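Local structure of cytochrome c6 (Synechococcus sp., 4EIE) at residues 7-12 with 70-75; 45-50 with 75-80. The protein probably carries electrons through a covalently bound heme c, as a c6-type cytochrome of a photosynthetic cyanobacterium. One frame throughout, in Å; residues are numbered along the deposited sequence.

Overall arrangement
From the N terminus the chain runs through helix 5-13, passes the covalent heme attachment at Cys14 and Cys17, and continues through helices 33-39 and 44-53 to the C-terminal helix 67-82. Interaction 1 closes the longer loop, bringing 70-75 back onto 7-12 across 57 intervening residues; interaction 2 closes a shorter one, from 45-50 to 75-80. The segments alternate along the sequence, so the two loops cross rather than nest. Helix 67-82 is common to both and Gln75 belongs to both, with the centres 9 Å apart. Ser74 packs against Ala48, and Ala7 against Tyr76, so helices 5-13 and 44-53 are tied together through the C-terminal helix.

Interaction 1: 7-12 with 70-75; sequences AQIFEA and IQAVSQ. With NA (sodium ion), chain H.
The crossing of the N- and C-terminal helices, a hallmark of the cytochrome c fold, brings Ile9 and Phe10 of helix 5-13 onto Val73 and Ala72 of helix 67-82. The segment axes approach to 8.4 Å and cross at -91°, nearly perpendicular. At the middle, the CA atoms of Phe10 and Val73 lie 6.0 Å apart, a close backbone approach.

Ile9 meets the other helix with two branches. Its CG2 lies against Val73 CB at 3.7 Å, while CD1, at the end of the longer arm, reaches the methyl of Ala72, CD1 to CB 4.0 Å. Val73 answers with CG2, which is set anti to its backbone N while CG1 takes the position between N and the carbonyl carbon (chi1 74°). Val73 CG2 sits 3.8 Å from Phe10 N, touches Phe10 CB, and lies at the CD1 edge of the phenyl ring, near its plane.

In this class I-type cytochrome fold the helix crossing lies beside the heme: the Phe10 side chain is close to those of Cys14, a covalent heme attachment, and His18, an axial iron ligand, and its ring also meets those of Tyr76 and Trp85. Val73 in turn packs near the heme and Cys14.

On helix 5-13, away from helix 67-82, Gln8 and Glu11 bind a sodium ion one turn apart. Gln8 OE1 and Glu11 OE1 each coordinate it at 2.4 Å. A bend at chi2 (-62°) turns the Gln8 amide oxygen to the same ion that the extended Glu11 chain reaches. A water is a third ligand, its O 2.5 Å from the sodium, and donates a hydrogen bond to Gln8 O, linking the ion to the helix backbone.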
ATOM      1  N   ALA A   7     -10.440   0.391  -1.752  1.00 12.25           N
ATOM      2  CA  ALA A   7     -10.623   0.670  -0.331  1.00 12.45           C
ATOM      3  C   ALA A   7     -11.004  -0.585   0.449  1.00 11.59           C
ATOM      4  O   ALA A   7     -10.559  -0.790   1.560  1.00 12.50           O
ATOM      5  CB  ALA A   7     -11.638   1.782  -0.129  1.00 14.23           C
ATOM      6  N   GLN A   8     -11.920  -1.385  -0.124  1.00 12.90           N
ATOM      7  CA  GLN A   8     -12.338  -2.604   0.525  1.00 13.39           C
ATOM      8  C   GLN A   8     -11.172  -3.595   0.707  1.00 11.84           C
ATOM      9  O   GLN A   8     -11.008  -4.206   1.760  1.00 12.35           O
ATOM     10  CB  GLN A   8     -13.474  -3.259  -0.259  1.00 15.06           C
ATOM     11  CG  GLN A   8     -14.757  -2.465  -0.282  1.00 17.07           C
ATOM     12  CD  GLN A   8     -15.343  -2.273   1.088  0.75 20.35           C
ATOM     13  OE1 GLN A   8     -15.448  -3.218   1.876  0.75 22.45           O
ATOM     14  NE2 GLN A   8     -15.685  -1.037   1.408  0.75 25.17           N
ATOM     15  N   ILE A   9     -10.360  -3.726  -0.342  1.00 10.88           N
ATOM     16  CA  ILE A   9      -9.215  -4.600  -0.262  1.00 10.66           C
ATOM     17  C   ILE A   9      -8.264  -4.101   0.820  1.00  9.63           C
ATOM     18  O   ILE A   9      -7.721  -4.855   1.616  1.00 10.56           O
ATOM     19  CB  ILE A   9      -8.509  -4.661  -1.639  1.00 10.99           C
ATOM     20  CG1 ILE A   9      -9.380  -5.346  -2.674  1.00 12.88           C
ATOM     21  CG2 ILE A   9      -7.146  -5.387  -1.529  1.00 11.27           C
ATOM     22  CD1 ILE A   9      -9.017  -4.980  -4.090  1.00 13.90           C
ATOM     23  N   PHE A  10      -8.051  -2.776   0.841  1.00  9.46           N
ATOM     24  CA  PHE A  10      -7.184  -2.167   1.826  1.00  9.39           C
ATOM     25  C   PHE A  10      -7.681  -2.471   3.236  1.00  9.81           C
ATOM     26  O   PHE A  10      -6.914  -2.871   4.108  1.00  9.74           O
ATOM     27  CB  PHE A  10      -7.080  -0.642   1.601  1.00  9.41           C
ATOM     28  CG  PHE A  10      -6.030  -0.007   2.471  1.00  8.91           C
ATOM     29  CD1 PHE A  10      -4.700   0.065   2.011  1.00  8.75           C
ATOM     30  CD2 PHE A  10      -6.320   0.484   3.703  1.00  9.09           C
ATOM     31  CE1 PHE A  10      -3.718   0.626   2.821  1.00  8.42           C
ATOM     32  CE2 PHE A  10      -5.331   1.059   4.489  1.00  9.00           C
ATOM     33  CZ  PHE A  10      -4.069   1.111   4.052  1.00  8.41           C
ATOM     34  N   GLU A  11      -8.974  -2.290   3.471  1.00 10.87           N
ATOM     35  CA  GLU A  11      -9.564  -2.569   4.777  1.00 12.11           C
ATOM     36  C   GLU A  11      -9.385  -3.996   5.200  1.00 12.25           C
ATOM     37  O   GLU A  11      -9.140  -4.250   6.383  1.00 13.89           O
ATOM     38  CB  GLU A  11     -11.046  -2.254   4.744  1.00 13.84           C
ATOM     39  CG  GLU A  11     -11.306  -0.765   4.605  1.00 15.14           C
ATOM     40  CD  GLU A  11     -12.704  -0.428   4.140  0.75 15.92           C
ATOM     41  OE1 GLU A  11     -13.531  -1.309   3.819  0.75 17.89           O
ATOM     42  OE2 GLU A  11     -12.989   0.789   4.098  0.75 19.82           O
ATOM     43  N   ALA A  12      -9.462  -4.922   4.238  1.00 11.45           N
ATOM     44  CA  ALA A  12      -9.417  -6.324   4.547  1.00 12.56           C
ATOM     45  C   ALA A  12      -8.011  -6.881   4.672  1.00 12.19           C
ATOM     46  O   ALA A  12      -7.833  -7.876   5.370  1.00 15.38           O
ATOM     47  CB  ALA A  12     -10.165  -7.127   3.492  1.00 15.06           C
ATOM     48  N   ILE A  70      -4.542  -6.348  -6.673  1.00  9.20           N
ATOM     49  CA  ILE A  70      -3.311  -5.618  -6.394  1.00  8.90           C
ATOM     50  C   ILE A  70      -3.306  -4.259  -7.101  1.00  8.79           C
ATOM     51  O   ILE A  70      -2.963  -3.250  -6.511  1.00  9.01           O
ATOM     52  CB  ILE A  70      -2.083  -6.469  -6.682  1.00  9.43           C
ATOM     53  CG1 ILE A  70      -2.015  -7.656  -5.733  1.00  9.87           C
ATOM     54  CG2 ILE A  70      -0.827  -5.606  -6.640  1.00  9.96           C
ATOM     55  CD1 ILE A  70      -0.951  -8.686  -6.039  1.00 11.03           C
ATOM     56  N   GLN A  71      -3.757  -4.235  -8.345  1.00  9.63           N
ATOM     57  CA  GLN A  71      -3.863  -2.953  -9.033  1.00 10.47           C
ATOM     58  C   GLN A  71      -4.834  -2.038  -8.326  1.00 10.17           C
ATOM     59  O   GLN A  71      -4.543  -0.847  -8.181  1.00 10.58           O
ATOM     60  CB  GLN A  71      -4.276  -3.126 -10.502  1.00 11.74           C
ATOM     61  CG  GLN A  71      -3.263  -3.786 -11.362  1.00 13.28           C
ATOM     62  CD  GLN A  71      -2.014  -2.983 -11.552  1.00 14.92           C
ATOM     63  OE1 GLN A  71      -0.914  -3.445 -11.211  1.00 17.35           O
ATOM     64  NE2 GLN A  71      -2.158  -1.778 -12.023  1.00 17.54           N
ATOM     65  N   ALA A  72      -5.994  -2.563  -7.927  1.00 10.27           N
ATOM     66  CA  ALA A  72      -6.973  -1.715  -7.331  1.00 10.34           C
ATOM     67  C   ALA A  72      -6.501  -1.125  -5.991  1.00  9.30           C
ATOM     68  O   ALA A  72      -6.675   0.058  -5.729  1.00  9.88           O
ATOM     69  CB  ALA A  72      -8.286  -2.464  -7.133  1.00 12.13           C
ATOM     70  N   VAL A  73      -5.920  -1.960  -5.139  1.00  8.71           N
ATOM     71  CA  VAL A  73      -5.469  -1.451  -3.844  1.00  8.48           C
ATOM     72  C   VAL A  73      -4.282  -0.479  -4.047  1.00  7.81           C
ATOM     73  O   VAL A  73      -4.125   0.468  -3.289  1.00  8.72           O
ATOM     74  CB  VAL A  73      -5.168  -2.572  -2.860  1.00  8.83           C
ATOM     75  CG1 VAL A  73      -3.858  -3.331  -3.153  1.00  9.51           C
ATOM     76  CG2 VAL A  73      -5.150  -2.023  -1.440  1.00 10.22           C
ATOM     77  N   SER A  74      -3.462  -0.725  -5.058  1.00  8.46           N
ATOM     78  CA  SER A  74      -2.339   0.129  -5.320  1.00  8.37           C
ATOM     79  C   SER A  74      -2.783   1.513  -5.755  1.00  8.27           C
ATOM     80  O   SER A  74      -2.213   2.512  -5.334  1.00  8.97           O
ATOM     81  CB  SER A  74      -1.392  -0.504  -6.340  1.00  8.81           C
ATOM     82  OG  SER A  74      -0.799  -1.690  -5.811  1.00  9.29           O
ATOM     83  N   GLN A  75      -3.794   1.571  -6.612  1.00  8.75           N
ATOM     84  CA  GLN A  75      -4.379   2.848  -6.996  1.00  8.81           C
ATOM     85  C   GLN A  75      -4.963   3.546  -5.780  1.00  9.38           C
ATOM     86  O   GLN A  75      -4.772   4.764  -5.594  1.00  9.79           O
ATOM     87  CB  GLN A  75      -5.445   2.640  -8.053  1.00  9.71           C
ATOM     88  CG  GLN A  75      -6.234   3.901  -8.407  1.00 11.29           C
ATOM     89  CD  GLN A  75      -5.358   4.999  -8.977  1.00 11.53           C
ATOM     90  OE1 GLN A  75      -4.594   4.777  -9.912  0.50 12.88           O
ATOM     91  NE2 GLN A  75      -5.537   6.219  -8.459  0.50 10.11           N
TER
HETATM   92 NA    NA H 107     -14.861  -3.273   4.171  0.65 22.35          NA
HETATM   93  O   HOH W   1     -13.163  -4.965   3.379  1.00 20.64           O

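Interaction 2: 45-50 with 75-80; sequences EAIANL and QYVLQQ. With HEC (heme c), chain B.
Ile47, Val77 and Leu78 make the contact between helix 44-53 and the C-terminal helix 67-82, two of the helices that wrap the heme in the cytochrome c fold. Ile47 contributes the greatest buried area, and its CD1 methyl does the touching. With CG1 beside the backbone N and chi2 near extended (160°), that methyl is carried across to the other helix.

Ile47 CD1 lies 3.8 Å from both Leu78 CB and Leu78 N, so it rests against the backbone as well as the side chain, and it is 4.1 Å from Leu78 CD1. The Ile47 and Leu78 side chains slant across one another, and the CA atoms of these two residues, the nearest pair, are 7.6 Å apart. The Ile47 arm, with Leu78 and Val77 opposite it, spans the separation of the backbones. One residue earlier on that helix, Val77 CG1 stands 4.1 Å from Ile47 CD1.

Outside the pair, Ile47 also packs on Tyr41 and Ser74, Val77 on Phe10, and Leu78 on Val44, so the packing continues into the surrounding residues. Both Val77 and Leu50 line the heme pocket, one from each helix. From helix 44-53, one turn beyond Ile47, Leu50 turns its CD2 methyl to pyrrole ring A of the heme.

Val77 divides its two methyls between neighbours. CG1, anti to the backbone N (chi1 169°), faces Ile47, whereas Val77 CG2 turns to the heme and rests 3.9 Å from the heme methyl CMB.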
ATOM      1  N   GLU A  45       2.513   1.365 -10.375  1.00 10.55           N
ATOM      2  CA  GLU A  45       3.413   0.261 -10.601  1.00 12.25           C
ATOM      3  C   GLU A  45       4.393   0.081  -9.452  1.00 10.18           C
ATOM      4  O   GLU A  45       4.648  -1.056  -9.055  1.00 11.31           O
ATOM      5  CB  GLU A  45       4.184   0.538 -11.875  0.75 12.98           C
ATOM      6  CG  GLU A  45       5.219  -0.434 -12.248  0.50 14.10           C
ATOM      7  N   ALA A  46       4.932   1.161  -8.892  1.00  9.96           N
ATOM      8  CA  ALA A  46       5.857   1.030  -7.780  1.00  9.73           C
ATOM      9  C   ALA A  46       5.175   0.365  -6.597  1.00  9.11           C
ATOM     10  O   ALA A  46       5.745  -0.503  -5.930  1.00 10.25           O
ATOM     11  CB  ALA A  46       6.396   2.405  -7.398  1.00 10.99           C
ATOM     12  N   ILE A  47       3.969   0.802  -6.296  1.00  8.22           N
ATOM     13  CA  ILE A  47       3.227   0.235  -5.191  1.00  8.10           C
ATOM     14  C   ILE A  47       2.845  -1.216  -5.426  1.00  7.79           C
ATOM     15  O   ILE A  47       3.022  -2.061  -4.566  1.00  8.22           O
ATOM     16  CB  ILE A  47       2.001   1.121  -4.862  1.00  8.26           C
ATOM     17  CG1 ILE A  47       2.436   2.500  -4.390  1.00  8.27           C
ATOM     18  CG2 ILE A  47       1.105   0.465  -3.806  1.00  8.58           C
ATOM     19  CD1 ILE A  47       1.365   3.563  -4.490  1.00  9.34           C
ATOM     20  N   ALA A  48       2.356  -1.498  -6.642  1.00  8.00           N
ATOM     21  CA  ALA A  48       1.961  -2.851  -6.984  1.00  8.75           C
ATOM     22  C   ALA A  48       3.139  -3.796  -6.902  1.00  7.99           C
ATOM     23  O   ALA A  48       2.990  -4.928  -6.462  1.00  8.51           O
ATOM     24  CB  ALA A  48       1.342  -2.890  -8.390  1.00  9.33           C
ATOM     25  N   ASN A  49       4.326  -3.349  -7.312  1.00  7.89           N
ATOM     26  CA  ASN A  49       5.495  -4.242  -7.231  1.00  8.67           C
ATOM     27  C   ASN A  49       5.768  -4.626  -5.799  1.00  8.35           C
ATOM     28  O   ASN A  49       6.077  -5.791  -5.507  1.00  9.46           O
ATOM     29  CB  ASN A  49       6.712  -3.579  -7.849  1.00  9.39           C
ATOM     30  CG  ASN A  49       6.666  -3.546  -9.374  1.00 11.51           C
ATOM     31  OD1 ASN A  49       5.915  -4.268  -9.983  1.00 14.94           O
ATOM     32  ND2 ASN A  49       7.512  -2.708  -9.955  1.00 13.08           N
ATOM     33  N   LEU A  50       5.703  -3.678  -4.873  1.00  8.24           N
ATOM     34  CA  LEU A  50       5.922  -3.951  -3.452  1.00  8.31           C
ATOM     35  C   LEU A  50       4.838  -4.868  -2.916  1.00  7.84           C
ATOM     36  O   LEU A  50       5.118  -5.821  -2.199  1.00  8.98           O
ATOM     37  CB  LEU A  50       5.970  -2.690  -2.670  1.00  8.50           C
ATOM     38  CG  LEU A  50       6.070  -2.856  -1.149  1.00 10.55           C
ATOM     39  CD1 LEU A  50       7.248  -3.690  -0.703  1.00 12.45           C
ATOM     40  CD2 LEU A  50       6.038  -1.544  -0.460  1.00 14.55           C
ATOM     41  N   GLN A  75      -3.794   1.571  -6.612  1.00  8.75           N
ATOM     42  CA  GLN A  75      -4.379   2.848  -6.996  1.00  8.81           C
ATOM     43  C   GLN A  75      -4.963   3.546  -5.780  1.00  9.38           C
ATOM     44  O   GLN A  75      -4.772   4.764  -5.594  1.00  9.79           O
ATOM     45  CB  GLN A  75      -5.445   2.640  -8.053  1.00  9.71           C
ATOM     46  CG  GLN A  75      -6.234   3.901  -8.407  1.00 11.29           C
ATOM     47  CD  GLN A  75      -5.358   4.999  -8.977  1.00 11.53           C
ATOM     48  OE1 GLN A  75      -4.594   4.777  -9.912  0.50 12.88           O
ATOM     49  NE2 GLN A  75      -5.537   6.219  -8.459  0.50 10.11           N
ATOM     50  N   TYR A  76      -5.674   2.828  -4.918  1.00  9.12           N
ATOM     51  CA  TYR A  76      -6.233   3.452  -3.706  1.00  9.46           C
ATOM     52  C   TYR A  76      -5.130   4.064  -2.860  1.00  8.54           C
ATOM     53  O   TYR A  76      -5.215   5.208  -2.422  1.00  9.62           O
ATOM     54  CB  TYR A  76      -7.020   2.402  -2.929  1.00  9.92           C
ATOM     55  CG  TYR A  76      -7.501   2.901  -1.604  1.00 10.28           C
ATOM     56  CD1 TYR A  76      -8.591   3.799  -1.540  1.00 12.19           C
ATOM     57  CD2 TYR A  76      -6.948   2.471  -0.421  1.00 11.09           C
ATOM     58  CE1 TYR A  76      -9.068   4.263  -0.320  1.00 13.46           C
ATOM     59  CE2 TYR A  76      -7.410   2.981   0.826  1.00 11.96           C
ATOM     60  CZ  TYR A  76      -8.479   3.830   0.819  1.00 13.02           C
ATOM     61  OH  TYR A  76      -8.963   4.302   2.018  1.00 17.04           O
ATOM     62  N   VAL A  77      -4.068   3.298  -2.613  1.00  8.86           N
ATOM     63  CA  VAL A  77      -2.971   3.800  -1.828  1.00  8.43           C
ATOM     64  C   VAL A  77      -2.304   4.994  -2.462  1.00  8.81           C
ATOM     65  O   VAL A  77      -1.952   5.966  -1.782  1.00  9.54           O
ATOM     66  CB  VAL A  77      -1.965   2.677  -1.531  1.00  8.42           C
ATOM     67  CG1 VAL A  77      -0.662   3.202  -0.929  1.00  8.82           C
ATOM     68  CG2 VAL A  77      -2.587   1.676  -0.588  1.00  9.57           C
ATOM     69  N   LEU A  78      -2.124   4.944  -3.775  1.00  8.83           N
ATOM     70  CA  LEU A  78      -1.525   6.093  -4.474  1.00  8.82           C
ATOM     71  C   LEU A  78      -2.349   7.348  -4.252  1.00  9.72           C
ATOM     72  O   LEU A  78      -1.842   8.404  -3.856  1.00 10.05           O
ATOM     73  CB  LEU A  78      -1.368   5.809  -5.964  1.00  9.56           C
ATOM     74  CG  LEU A  78      -0.722   6.975  -6.741  1.00 10.20           C
ATOM     75  CD1 LEU A  78       0.673   7.228  -6.284  1.00 11.58           C
ATOM     76  CD2 LEU A  78      -0.701   6.633  -8.244  1.00 11.29           C
ATOM     77  N   GLN A  79      -3.648   7.255  -4.499  1.00  9.48           N
ATOM     78  CA  GLN A  79      -4.502   8.417  -4.386  1.00 10.94           C
ATOM     79  C   GLN A  79      -4.537   8.943  -2.966  1.00 11.31           C
ATOM     80  O   GLN A  79      -4.435  10.153  -2.738  1.00 11.63           O
ATOM     81  CB  GLN A  79      -5.815   8.271  -5.131  0.60 12.56           C
ATOM     82  CG  GLN A  79      -6.711   7.278  -4.539  0.60 12.08           C
ATOM     83  CD  GLN A  79      -7.874   6.918  -5.455  0.50 12.43           C
ATOM     84  OE1 GLN A  79      -7.695   6.764  -6.676  0.50 12.21           O
ATOM     85  NE2 GLN A  79      -9.082   6.813  -4.877  0.50 13.62           N
ATOM     86  N   GLN A  80      -4.635   8.048  -1.983  1.00 10.84           N
ATOM     87  CA  GLN A  80      -4.681   8.464  -0.587  0.75 10.01           C
ATOM     88  C   GLN A  80      -3.357   9.127  -0.166  1.00 11.74           C
ATOM     89  O   GLN A  80      -3.346  10.161   0.531  1.00 13.58           O
ATOM     90  CB  GLN A  80      -5.005   7.263   0.326  1.00 11.06           C
ATOM     91  CG  GLN A  80      -6.398   6.704   0.154  1.00 13.57           C
ATOM     92  CD  GLN A  80      -7.447   7.562   0.719  1.00 16.47           C
ATOM     93  OE1 GLN A  80      -8.095   8.279  -0.003  1.00 20.27           O
ATOM     94  NE2 GLN A  80      -7.695   7.405   1.995  1.00 20.59           N
TER
HETATM   95 FE   HEC B 101       2.757  -2.599   3.949  1.00  7.07          FE
HETATM   96  CHA HEC B 101       5.630  -0.854   3.640  1.00  7.60           C
HETATM   97  CHB HEC B 101       1.512  -1.063   1.173  1.00  7.45           C
HETATM   98  CHC HEC B 101       0.020  -4.621   4.040  1.00  7.75           C
HETATM   99  CHD HEC B 101       3.808  -3.831   6.908  1.00  7.58           C
HETATM  100  NA  HEC B 101       3.418  -1.197   2.722  1.00  6.72           N
HETATM  101  C1A HEC B 101       4.628  -0.545   2.768  1.00  7.60           C
HETATM  102  C2A HEC B 101       4.720   0.436   1.732  1.00  7.88           C
HETATM  103  C3A HEC B 101       3.559   0.369   1.020  1.00  7.71           C
HETATM  104  C4A HEC B 101       2.767  -0.663   1.624  1.00  7.54           C
HETATM  105  CMA HEC B 101       3.157   1.157  -0.195  1.00  9.03           C
HETATM  106  CAA HEC B 101       5.879   1.379   1.519  1.00  8.17           C
HETATM  107  CBA HEC B 101       5.766   2.586   2.444  1.00  8.28           C
HETATM  108  CGA HEC B 101       6.950   3.507   2.433  1.00  8.84           C
HETATM  109  O1A HEC B 101       8.022   3.175   1.924  1.00 11.09           O
HETATM  110  O2A HEC B 101       6.865   4.645   3.029  1.00  9.60           O
HETATM  111  NB  HEC B 101       1.123  -2.835   2.827  1.00  6.81           N
HETATM  112  C1B HEC B 101       0.776  -2.101   1.735  1.00  7.17           C
HETATM  113  C2B HEC B 101      -0.484  -2.565   1.183  1.00  7.26           C
HETATM  114  C3B HEC B 101      -0.849  -3.621   1.928  1.00  7.30           C
HETATM  115  C4B HEC B 101       0.148  -3.758   2.977  1.00  6.91           C
HETATM  116  CMB HEC B 101      -1.204  -1.934   0.047  1.00  8.40           C
HETATM  117  CAB HEC B 101      -2.073  -4.537   1.820  1.00  7.68           C
HETATM  118  CBB HEC B 101      -2.123  -5.320   0.564  1.00  8.31           C
HETATM  119  NC  HEC B 101       2.078  -3.963   5.234  1.00  7.67           N
HETATM  120  C1C HEC B 101       0.889  -4.615   5.152  1.00  7.42           C
HETATM  121  C2C HEC B 101       0.614  -5.313   6.375  1.00  7.86           C
HETATM  122  C3C HEC B 101       1.648  -5.080   7.190  1.00  8.35           C
HETATM  123  C4C HEC B 101       2.590  -4.249   6.466  1.00  7.67           C
HETATM  124  CMC HEC B 101      -0.705  -6.012   6.661  1.00  8.81           C
HETATM  125  CAC HEC B 101       1.856  -5.514   8.638  1.00  8.56           C
HETATM  126  CBC HEC B 101       1.800  -6.955   8.843  1.00  8.79           C
HETATM  127  ND  HEC B 101       4.395  -2.403   5.047  1.00  7.01           N
HETATM  128  C1D HEC B 101       4.718  -3.054   6.220  1.00  7.46           C
HETATM  129  C2D HEC B 101       6.055  -2.858   6.599  1.00  8.35           C
HETATM  130  C3D HEC B 101       6.613  -2.053   5.617  1.00  7.96           C
HETATM  131  C4D HEC B 101       5.568  -1.747   4.705  1.00  7.70           C
HETATM  132  CMD HEC B 101       6.749  -3.451   7.789  1.00  9.32           C
HETATM  133  CAD HEC B 101       8.050  -1.623   5.509  1.00  9.23           C
HETATM  134  CBD HEC B 101       8.798  -2.538   4.546  1.00 10.02           C
HETATM  135  CGD HEC B 101      10.262  -2.169   4.568  1.00 12.97           C
HETATM  136  O1D HEC B 101      11.051  -2.749   5.309  1.00 16.30           O
HETATM  137  O2D HEC B 101      10.649  -1.209   3.939  1.00 22.03           O